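Local atomic coordinates of heat shock protease HtrA (PDB entry 1L1J), a protein that probably acts as a heat-shock serine endopeptidase of the HtrA family that works without ATP, the chain here being its trypsin-like protease domain. Residues Gly60-Phe63 / Tyr68-Thr71; Leu103-Ile108 / Lys220-Thr225. All coordinates share one frame; numbering follows the deposited sequence.

Interaction 1. Residues Gly60-Phe63 / Tyr68-Thr71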
ATOM      1  N   GLY A  60      -2.256   0.050  -3.638  1.00 46.91           N
ATOM      2  CA  GLY A  60      -1.874   1.439  -3.705  1.00 46.83           C
ATOM      3  C   GLY A  60      -3.144   2.226  -3.550  1.00 47.65           C
ATOM      4  O   GLY A  60      -4.210   1.638  -3.379  1.00 47.54           O
ATOM      5  N   PHE A  61      -3.055   3.546  -3.617  1.00 47.86           N
ATOM      6  CA  PHE A  61      -4.252   4.334  -3.475  1.00 49.51           C
ATOM      7  C   PHE A  61      -4.155   5.706  -4.120  1.00 52.64           C
ATOM      8  O   PHE A  61      -3.106   6.367  -4.095  1.00 53.55           O
ATOM      9  CB  PHE A  61      -4.630   4.442  -1.991  1.00 46.40           C
ATOM     10  CG  PHE A  61      -3.547   5.007  -1.120  1.00 42.62           C
ATOM     11  CD1 PHE A  61      -3.561   6.340  -0.753  1.00 41.90           C
ATOM     12  CD2 PHE A  61      -2.519   4.198  -0.654  1.00 43.09           C
ATOM     13  CE1 PHE A  61      -2.563   6.861   0.064  1.00 42.59           C
ATOM     14  CE2 PHE A  61      -1.519   4.708   0.161  1.00 41.90           C
ATOM     15  CZ  PHE A  61      -1.541   6.041   0.524  1.00 42.81           C
ATOM     16  N   ILE A  62      -5.275   6.110  -4.713  1.00 53.92           N
ATOM     17  CA  ILE A  62      -5.395   7.384  -5.397  1.00 55.29           C
ATOM     18  C   ILE A  62      -5.514   8.473  -4.349  1.00 56.83           C
ATOM     19  O   ILE A  62      -6.419   8.437  -3.506  1.00 57.47           O
ATOM     20  CB  ILE A  62      -6.648   7.386  -6.309  1.00 54.92           C
ATOM     21  CG1 ILE A  62      -6.582   6.190  -7.274  1.00 53.45           C
ATOM     22  CG2 ILE A  62      -6.735   8.697  -7.071  1.00 53.06           C
ATOM     23  CD1 ILE A  62      -7.907   5.781  -7.864  1.00 49.20           C
ATOM     24  N   PHE A  63      -4.597   9.438  -4.402  1.00 58.57           N
ATOM     25  CA  PHE A  63      -4.599  10.533  -3.443  1.00 60.31           C
ATOM     26  C   PHE A  63      -5.040  11.866  -4.023  1.00 62.09           C
ATOM     27  O   PHE A  63      -5.082  12.871  -3.317  1.00 61.98           O
ATOM     28  CB  PHE A  63      -3.223  10.665  -2.772  1.00 59.64           C
ATOM     29  CG  PHE A  63      -2.080  10.954  -3.718  1.00 59.13           C
ATOM     30  CD1 PHE A  63      -1.713  12.260  -4.011  1.00 59.25           C
ATOM     31  CD2 PHE A  63      -1.318   9.917  -4.251  1.00 59.77           C
ATOM     32  CE1 PHE A  63      -0.592  12.530  -4.809  1.00 59.29           C
ATOM     33  CE2 PHE A  63      -0.200  10.178  -5.048  1.00 58.78           C
ATOM     34  CZ  PHE A  63       0.161  11.488  -5.326  1.00 58.48           C
ATOM     35  N   TYR A  68      -3.530  10.264  -9.552  1.00 64.74           N
ATOM     36  CA  TYR A  68      -2.260  10.049  -8.889  1.00 65.82           C
ATOM     37  C   TYR A  68      -2.389   8.999  -7.786  1.00 65.52           C
ATOM     38  O   TYR A  68      -3.308   9.042  -6.964  1.00 66.26           O
ATOM     39  CB  TYR A  68      -1.732  11.374  -8.354  1.00 68.15           C
ATOM     40  CG  TYR A  68      -1.028  12.145  -9.434  1.00 71.07           C
ATOM     41  CD1 TYR A  68      -1.426  13.437  -9.776  1.00 72.56           C
ATOM     42  CD2 TYR A  68       0.035  11.569 -10.138  1.00 71.73           C
ATOM     43  CE1 TYR A  68      -0.784  14.142 -10.799  1.00 72.93           C
ATOM     44  CE2 TYR A  68       0.684  12.262 -11.158  1.00 72.78           C
ATOM     45  CZ  TYR A  68       0.269  13.548 -11.485  1.00 73.18           C
ATOM     46  OH  TYR A  68       0.902  14.234 -12.496  1.00 73.07           O
ATOM     47  N   ILE A  69      -1.452   8.058  -7.781  1.00 63.24           N
ATOM     48  CA  ILE A  69      -1.474   6.949  -6.848  1.00 60.72           C
ATOM     49  C   ILE A  69      -0.183   6.737  -6.063  1.00 59.47           C
ATOM     50  O   ILE A  69       0.916   6.930  -6.575  1.00 59.46           O
ATOM     51  CB  ILE A  69      -1.804   5.655  -7.623  1.00 61.39           C
ATOM     52  CG1 ILE A  69      -3.243   5.718  -8.136  1.00 61.81           C
ATOM     53  CG2 ILE A  69      -1.567   4.429  -6.752  1.00 62.17           C
ATOM     54  CD1 ILE A  69      -3.604   4.591  -9.094  1.00 62.25           C
ATOM     55  N   LEU A  70      -0.329   6.327  -4.809  1.00 57.52           N
ATOM     56  CA  LEU A  70       0.815   6.051  -3.955  1.00 54.53           C
ATOM     57  C   LEU A  70       0.838   4.560  -3.689  1.00 53.27           C
ATOM     58  O   LEU A  70      -0.190   3.884  -3.796  1.00 52.50           O
ATOM     59  CB  LEU A  70       0.690   6.803  -2.629  1.00 55.13           C
ATOM     60  CG  LEU A  70       1.148   8.258  -2.650  1.00 55.29           C
ATOM     61  CD1 LEU A  70       0.544   9.049  -1.488  1.00 53.98           C
ATOM     62  CD2 LEU A  70       2.665   8.261  -2.611  1.00 54.40           C
ATOM     63  N   THR A  71       2.014   4.049  -3.354  1.00 51.59           N
ATOM     64  CA  THR A  71       2.181   2.639  -3.051  1.00 51.51           C
ATOM     65  C   THR A  71       3.591   2.412  -2.552  1.00 53.29           C
ATOM     66  O   THR A  71       4.320   3.365  -2.269  1.00 53.78           O
ATOM     67  CB  THR A  71       1.956   1.747  -4.283  1.00 49.55           C
ATOM     68  OG1 THR A  71       2.029   0.369  -3.891  1.00 46.74           O
ATOM     69  CG2 THR A  71       3.015   2.024  -5.339  1.00 46.79           C
TER
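Phe61 and Leu70 form the central hydrogen-bonded pair of an antiparallel beta hairpin, whose strands 54-64 and 68-72 sit side by side in the N-terminal barrel of the trypsin-like domain. Their backbones bond twice, Phe61 N to Leu70 O at 2.9 Å and Leu70 N to Phe61 O in return; a third bond, Phe63 N to Tyr68 O, holds the hairpin near its turn. The tight side is the face of Phe61 and Leu70, onto which the ring of Phe63 turns. Here the branched leucine fits between two flat rings: its CB lies over one face of the Phe61 ring, toward the rim, at 3.9 Å from Phe61 CZ, while its CG meets Phe63 CE2 obliquely, at 3.4 Å. The ring of Phe63 can reach the partner strand because its CG is set between the backbone N and the carbonyl carbon (chi1 61°). The opposite face is aliphatic: Ile62 and Ile69, a non-hydrogen-bonded pair, touch through their CG1 atoms at 3.5 Å, and beta-branched residues suit an extended strand. Helix 216-223 covers Leu70 and Phe63 through Leu223. The looser end is at Tyr68, partly exposed: its ring leads away from the hairpin toward Lys109, with which it makes a cation-pi contact, so a tyrosine suits a place that is part greasy and part polar. Of the Tyr68 side chain, the methylene stays in the contact: CB sits over one face of the Phe63 ring, 3.9 Å from the centroid.

Interaction 2. Residues Leu103-Ile108 / Lys220-Thr225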
ATOM      1  N   LEU A 103      13.150   4.936   1.177  1.00 61.05           N
ATOM      2  CA  LEU A 103      11.987   5.307   1.991  1.00 58.77           C
ATOM      3  C   LEU A 103      10.875   4.309   1.672  1.00 57.95           C
ATOM      4  O   LEU A 103       9.996   4.025   2.491  1.00 57.96           O
ATOM      5  CB  LEU A 103      11.513   6.710   1.623  1.00 56.46           C
ATOM      6  CG  LEU A 103      12.526   7.833   1.811  1.00 54.27           C
ATOM      7  CD1 LEU A 103      12.056   9.058   1.057  1.00 52.22           C
ATOM      8  CD2 LEU A 103      12.712   8.121   3.292  1.00 50.62           C
ATOM      9  N   ASP A 104      10.952   3.797   0.450  1.00 56.84           N
ATOM     10  CA  ASP A 104      10.023   2.833  -0.119  1.00 56.04           C
ATOM     11  C   ASP A 104       8.653   3.418  -0.438  1.00 55.84           C
ATOM     12  O   ASP A 104       7.623   2.782  -0.210  1.00 55.82           O
ATOM     13  CB  ASP A 104       9.874   1.603   0.777  1.00 55.09           C
ATOM     14  CG  ASP A 104       9.241   0.428   0.042  1.00 54.54           C
ATOM     15  OD1 ASP A 104       8.927  -0.594   0.684  1.00 53.27           O
ATOM     16  OD2 ASP A 104       9.060   0.529  -1.190  1.00 54.31           O
ATOM     17  N   ILE A 105       8.661   4.640  -0.964  1.00 55.72           N
ATOM     18  CA  ILE A 105       7.448   5.335  -1.378  1.00 55.32           C
ATOM     19  C   ILE A 105       7.510   5.336  -2.901  1.00 57.00           C
ATOM     20  O   ILE A 105       8.595   5.244  -3.479  1.00 56.33           O
ATOM     21  CB  ILE A 105       7.420   6.799  -0.894  1.00 54.45           C
ATOM     22  CG1 ILE A 105       7.384   6.845   0.633  1.00 55.90           C
ATOM     23  CG2 ILE A 105       6.211   7.516  -1.464  1.00 52.27           C
ATOM     24  CD1 ILE A 105       7.275   8.256   1.209  1.00 56.20           C
ATOM     25  N   ALA A 106       6.358   5.435  -3.555  1.00 58.44           N
ATOM     26  CA  ALA A 106       6.331   5.439  -5.009  1.00 59.59           C
ATOM     27  C   ALA A 106       4.996   5.942  -5.513  1.00 60.55           C
ATOM     28  O   ALA A 106       3.952   5.471  -5.084  1.00 61.63           O
ATOM     29  CB  ALA A 106       6.594   4.035  -5.536  1.00 58.56           C
ATOM     30  N   VAL A 107       5.032   6.906  -6.425  1.00 62.30           N
ATOM     31  CA  VAL A 107       3.808   7.459  -6.981  1.00 64.62           C
ATOM     32  C   VAL A 107       3.598   7.017  -8.433  1.00 66.71           C
ATOM     33  O   VAL A 107       4.542   6.895  -9.219  1.00 66.44           O
ATOM     34  CB  VAL A 107       3.798   9.000  -6.891  1.00 64.32           C
ATOM     35  CG1 VAL A 107       4.926   9.579  -7.727  1.00 65.88           C
ATOM     36  CG2 VAL A 107       2.445   9.535  -7.336  1.00 64.25           C
ATOM     37  N   ILE A 108       2.337   6.784  -8.769  1.00 68.45           N
ATOM     38  CA  ILE A 108       1.944   6.316 -10.079  1.00 69.66           C
ATOM     39  C   ILE A 108       0.834   7.207 -10.633  1.00 71.52           C
ATOM     40  O   ILE A 108       0.240   7.985  -9.888  1.00 71.75           O
ATOM     41  CB  ILE A 108       1.495   4.847  -9.953  1.00 70.68           C
ATOM     42  CG1 ILE A 108       2.538   3.949 -10.612  1.00 70.34           C
ATOM     43  CG2 ILE A 108       0.074   4.656 -10.479  1.00 72.59           C
ATOM     44  CD1 ILE A 108       3.897   4.042  -9.963  1.00 70.35           C
ATOM     45  N   LYS A 220       4.485  13.114   2.226  1.00 56.72           N
ATOM     46  CA  LYS A 220       4.250  14.477   1.746  1.00 57.90           C
ATOM     47  C   LYS A 220       5.584  15.148   1.392  1.00 59.27           C
ATOM     48  O   LYS A 220       5.708  15.806   0.360  1.00 59.28           O
ATOM     49  CB  LYS A 220       3.542  15.317   2.815  1.00 56.79           C
ATOM     50  CG  LYS A 220       2.128  14.888   3.154  1.00 57.23           C
ATOM     51  CD  LYS A 220       1.567  15.801   4.225  1.00 56.92           C
ATOM     52  CE  LYS A 220       0.276  15.276   4.815  1.00 57.46           C
ATOM     53  NZ  LYS A 220      -0.017  15.981   6.101  1.00 56.98           N
ATOM     54  N   LYS A 221       6.579  14.988   2.256  1.00 59.71           N
ATOM     55  CA  LYS A 221       7.877  15.571   1.986  1.00 61.96           C
ATOM     56  C   LYS A 221       8.441  14.939   0.719  1.00 62.00           C
ATOM     57  O   LYS A 221       9.240  15.560   0.020  1.00 63.94           O
ATOM     58  CB  LYS A 221       8.840  15.349   3.162  1.00 64.50           C
ATOM     59  CG  LYS A 221       8.403  16.048   4.450  1.00 67.99           C
ATOM     60  CD  LYS A 221       9.452  15.962   5.567  1.00 70.40           C
ATOM     61  CE  LYS A 221       8.916  16.588   6.862  1.00 70.81           C
ATOM     62  NZ  LYS A 221       9.954  16.740   7.924  1.00 72.04           N
ATOM     63  N   PHE A 222       8.033  13.711   0.418  1.00 60.76           N
ATOM     64  CA  PHE A 222       8.520  13.059  -0.792  1.00 60.64           C
ATOM     65  C   PHE A 222       7.769  13.619  -1.985  1.00 61.12           C
ATOM     66  O   PHE A 222       8.371  14.091  -2.945  1.00 60.05           O
ATOM     67  CB  PHE A 222       8.299  11.549  -0.757  1.00 58.81           C
ATOM     68  CG  PHE A 222       8.498  10.892  -2.095  1.00 57.67           C
ATOM     69  CD1 PHE A 222       9.775  10.740  -2.629  1.00 56.49           C
ATOM     70  CD2 PHE A 222       7.400  10.476  -2.849  1.00 57.24           C
ATOM     71  CE1 PHE A 222       9.957  10.189  -3.897  1.00 55.90           C
ATOM     72  CE2 PHE A 222       7.567   9.923  -4.116  1.00 57.01           C
ATOM     73  CZ  PHE A 222       8.851   9.779  -4.645  1.00 56.66           C
ATOM     74  N   LEU A 223       6.447  13.548  -1.916  1.00 62.07           N
ATOM     75  CA  LEU A 223       5.614  14.047  -2.992  1.00 63.22           C
ATOM     76  C   LEU A 223       6.076  15.419  -3.435  1.00 64.24           C
ATOM     77  O   LEU A 223       6.198  15.681  -4.626  1.00 65.02           O
ATOM     78  CB  LEU A 223       4.144  14.112  -2.558  1.00 61.92           C
ATOM     79  CG  LEU A 223       3.352  12.799  -2.540  1.00 60.98           C
ATOM     80  CD1 LEU A 223       1.883  13.092  -2.275  1.00 59.87           C
ATOM     81  CD2 LEU A 223       3.505  12.084  -3.870  1.00 60.90           C
ATOM     82  N   ASP A 224       6.347  16.294  -2.477  1.00 65.87           N
ATOM     83  CA  ASP A 224       6.784  17.640  -2.813  1.00 68.83           C
ATOM     84  C   ASP A 224       8.033  17.697  -3.686  1.00 71.58           C
ATOM     85  O   ASP A 224       8.260  18.702  -4.357  1.00 72.80           O
ATOM     86  CB  ASP A 224       6.995  18.469  -1.545  1.00 67.72           C
ATOM     87  CG  ASP A 224       5.683  18.823  -0.862  1.00 68.55           C
ATOM     88  OD1 ASP A 224       4.703  19.138  -1.574  1.00 67.23           O
ATOM     89  OD2 ASP A 224       5.631  18.801   0.384  1.00 70.26           O
ATOM     90  N   THR A 225       8.836  16.631  -3.692  1.00 73.49           N
ATOM     91  CA  THR A 225      10.048  16.603  -4.510  1.00 75.05           C
ATOM     92  C   THR A 225       9.737  16.138  -5.933  1.00 77.19           C
ATOM     93  O   THR A 225      10.606  16.130  -6.800  1.00 77.07           O
ATOM     94  CB  THR A 225      11.142  15.669  -3.912  1.00 75.03           C
ATOM     95  OG1 THR A 225      10.783  14.297  -4.121  1.00 74.45           O
ATOM     96  CG2 THR A 225      11.313  15.928  -2.417  1.00 73.90           C
TER
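A chi1 of 167°, which sets CG trans to the backbone N, carries the Phe222 ring out from the helix toward the strand, where Ile105 CG1 lies beside its own backbone N (chi1 -64°) and leaves CG2 pointing at the ring. Ile105 CG2 comes to 3.5 Å from Phe222 CD2, and Ile105 CB stands over the same ring, offset toward the rim; farther along, Ile105 CD1 meets Phe222 CB at 4.0 Å. Val107 approaches the edge of the ring, its CG1 lying 4.5 Å from Phe222 CE2, while its CB faces Leu223 CD2. In this way helix 216-223, the last modelled in this protease domain, packs across strand 105-109 of the N-terminal barrel, a feature of the chymotrypsin-like fold. Alternate strand residues, Ile105 and Val107, look toward the helix, and their branched aliphatic side chains suit a largely buried strand-helix interface, just as a broad ring spans the distance between the helix and strand backbones. With the ring cut back to an alanine, Ile105 CG2 would probably lose the surface it packs on, leaving a gap between helix and strand. Just before Ile105 in the chain, Asp104 bonds through OD1 to His74 ND1, consistent with the predicted charge relay. Thr225 OG1 donates to Phe222 O at 2.7 Å.

How the interactions relate
From the N terminus, interaction 1 comes first: 60-63 pairs with 68-71 across a short connection, with four residues between the segments, closing a short hairpin. Interaction 2 opens only later, at 103-108, and closes more than a hundred residues on at 220-225, so the two contacts follow in series and neither nests nor crosses. Between its two ends the chain runs through every strand of the second sheet before returning as the last modelled helix. The two meet because strand 105-109 lies next to 68-72 in the first sheet: Ile69 O and Ile108 N, 2.6 Å apart, probably share a hydrogen bond, and Phe63 CE2 packs on Val107 CG2. Hairpin, neighbouring strand and helix 216-223 are thus joined around one core.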